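Local coordinates for protein PppA (Pseudomonas aeruginosa, PDB 6JKV) that probably removes phosphate from serine and threonine residues of proteins as a manganese-binding PP2C-type phosphatase, and is a key regulatory component of the type VI secretion system, at residues 73-78 with 105-110. Residues are numbered along the deposited sequence; the frame is centred on the assembly and turned at random.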
loop_
_atom_site.group_PDB
_atom_site.type_symbol
_atom_site.label_atom_id
_atom_site.label_comp_id
_atom_site.label_asym_id
_atom_site.label_seq_id
_atom_site.Cartn_x
_atom_site.Cartn_y
_atom_site.Cartn_z
ATOM N N SER A 73 -10.044 3.577 -4.943
ATOM C CA SER A 73 -9.042 2.508 -4.684
ATOM C C SER A 73 -9.081 1.486 -5.826
ATOM O O SER A 73 -8.002 1.058 -6.260
ATOM C CB SER A 73 -9.219 1.866 -3.318
ATOM O OG SER A 73 -10.448 1.159 -3.198
ATOM N N SER A 74 -10.275 1.148 -6.324
ATOM C CA SER A 74 -10.441 0.179 -7.432
ATOM C C SER A 74 -9.931 0.807 -8.729
ATOM O O SER A 74 -9.266 0.087 -9.499
ATOM C CB SER A 74 -11.856 -0.317 -7.550
ATOM O OG SER A 74 -12.759 0.763 -7.535
ATOM N N LEU A 75 -10.211 2.097 -8.956
ATOM C CA LEU A 75 -9.709 2.834 -10.150
ATOM C C LEU A 75 -8.175 2.819 -10.138
ATOM O O LEU A 75 -7.560 2.671 -11.211
ATOM C CB LEU A 75 -10.243 4.271 -10.167
ATOM C CG LEU A 75 -9.731 5.126 -11.331
ATOM C CD1 LEU A 75 -10.082 4.494 -12.669
ATOM C CD2 LEU A 75 -10.268 6.550 -11.258
ATOM N N ILE A 76 -7.576 2.990 -8.963
ATOM C CA ILE A 76 -6.101 2.918 -8.803
ATOM C C ILE A 76 -5.616 1.548 -9.286
ATOM O O ILE A 76 -4.718 1.505 -10.150
ATOM C CB ILE A 76 -5.694 3.190 -7.345
ATOM C CG1 ILE A 76 -5.703 4.686 -7.028
ATOM C CG2 ILE A 76 -4.349 2.561 -7.030
ATOM C CD1 ILE A 76 -5.602 4.985 -5.555
ATOM N N VAL A 77 -6.168 0.471 -8.724
ATOM C CA VAL A 77 -5.641 -0.900 -8.968
ATOM C C VAL A 77 -5.861 -1.252 -10.444
ATOM O O VAL A 77 -4.944 -1.830 -11.046
ATOM C CB VAL A 77 -6.227 -1.956 -8.006
ATOM C CG1 VAL A 77 -5.847 -1.665 -6.557
ATOM C CG2 VAL A 77 -7.726 -2.089 -8.137
ATOM N N ASP A 78 -7.002 -0.879 -11.020
ATOM C CA ASP A 78 -7.322 -1.198 -12.436
ATOM C C ASP A 78 -6.436 -0.398 -13.394
ATOM O O ASP A 78 -6.017 -0.979 -14.415
ATOM C CB ASP A 78 -8.787 -0.928 -12.773
ATOM C CG ASP A 78 -9.764 -1.820 -12.027
ATOM O OD1 ASP A 78 -9.319 -2.852 -11.465
ATOM O OD2 ASP A 78 -10.963 -1.466 -11.992
ATOM N N GLU A 105 -6.380 13.166 -11.367
ATOM C CA GLU A 105 -7.146 14.192 -12.119
ATOM C C GLU A 105 -8.599 13.734 -12.332
ATOM O O GLU A 105 -9.525 14.561 -12.149
ATOM C CB GLU A 105 -6.462 14.484 -13.449
ATOM C CG GLU A 105 -7.080 15.660 -14.179
ATOM C CD GLU A 105 -6.919 15.537 -15.677
ATOM O OE1 GLU A 105 -7.581 14.656 -16.253
ATOM O OE2 GLU A 105 -6.102 16.284 -16.256
ATOM N N ARG A 106 -8.798 12.472 -12.720
ATOM C CA ARG A 106 -10.150 11.898 -12.937
ATOM C C ARG A 106 -10.958 11.972 -11.631
ATOM O O ARG A 106 -12.149 12.351 -11.679
ATOM C CB ARG A 106 -10.046 10.461 -13.446
ATOM C CG ARG A 106 -11.317 9.639 -13.289
ATOM C CD ARG A 106 -12.235 9.767 -14.484
ATOM N NE ARG A 106 -13.437 8.969 -14.301
ATOM C CZ ARG A 106 -14.615 9.434 -13.891
ATOM N NH1 ARG A 106 -14.790 10.717 -13.624
ATOM N NH2 ARG A 106 -15.635 8.606 -13.767
ATOM N N VAL A 107 -10.337 11.606 -10.506
ATOM C CA VAL A 107 -11.018 11.575 -9.183
ATOM C C VAL A 107 -11.377 13.010 -8.795
ATOM O O VAL A 107 -12.507 13.235 -8.312
ATOM C CB VAL A 107 -10.165 10.862 -8.117
ATOM C CG1 VAL A 107 -10.660 11.154 -6.709
ATOM C CG2 VAL A 107 -10.141 9.366 -8.370
ATOM N N ARG A 108 -10.461 13.953 -9.015
ATOM C CA ARG A 108 -10.720 15.385 -8.726
ATOM C C ARG A 108 -11.946 15.864 -9.507
ATOM O O ARG A 108 -12.837 16.469 -8.895
ATOM C CB ARG A 108 -9.505 16.239 -9.085
ATOM C CG ARG A 108 -8.331 16.054 -8.138
ATOM C CD ARG A 108 -8.592 16.593 -6.751
ATOM N NE ARG A 108 -8.461 18.043 -6.705
ATOM C CZ ARG A 108 -8.520 18.772 -5.597
ATOM N NH1 ARG A 108 -8.709 18.186 -4.426
ATOM N NH2 ARG A 108 -8.388 20.086 -5.661
ATOM N N GLN A 109 -11.976 15.586 -10.809
ATOM C CA GLN A 109 -13.102 15.943 -11.711
ATOM C C GLN A 109 -14.409 15.355 -11.158
ATOM O O GLN A 109 -15.395 16.113 -11.032
ATOM C CB GLN A 109 -12.807 15.456 -13.131
ATOM C CG GLN A 109 -14.020 15.451 -14.058
ATOM C CD GLN A 109 -13.921 14.381 -15.118
ATOM O OE1 GLN A 109 -13.784 13.202 -14.808
ATOM N NE2 GLN A 109 -14.004 14.780 -16.380
ATOM N N GLU A 110 -14.416 14.056 -10.829
ATOM C CA GLU A 110 -15.644 13.339 -10.397
ATOM C C GLU A 110 -16.132 13.903 -9.058
ATOM O O GLU A 110 -17.351 14.125 -8.913
ATOM C CB GLU A 110 -15.395 11.830 -10.311
ATOM C CG GLU A 110 -16.632 11.032 -9.930
ATOM C CD GLU A 110 -17.714 10.998 -10.997
ATOM O OE1 GLU A 110 -17.393 11.234 -12.170
ATOM O OE2 GLU A 110 -18.884 10.754 -10.640
#
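One methyl group, CD2 of Leu75, makes both contacts between the two segments: it lies 3.8 Å from CG of Arg106 and 4.0 Å from CG2 of Val107. Leucine suits this place because its fork sits one bond farther from the backbone than valine's, and with CG anti to the backbone N (chi1 178°) the branch bridges segments whose nearest CA atoms, those of Leu75 and Val107, are 8.9 Å apart. Val107, short and buried, fills the inner side, where it also touches Val72 and Met119. Arg106 meets the leucine with its CG methylene, the two side chains crossing at about a right angle. A bend at chi2 (89°) then carries the guanidinium toward the next turn of its own helix, on the C-terminal side, where NH1 donates to OE1 of Glu110 in a salt bridge of 3.0 Å and to OE1 of Gln109 at 2.9 Å, the latter bond more bent. Farther out, Glu110 is also paired with Arg114, while Ile76 turns to Leu123 on the sheet beneath. On this side of the PP2C beta-sandwich no polar bond joins 73-78 to 105-110; their contact is van der Waals and hydrophobic, and the arginine's charge is probably balanced largely by Glu110 of its own helix.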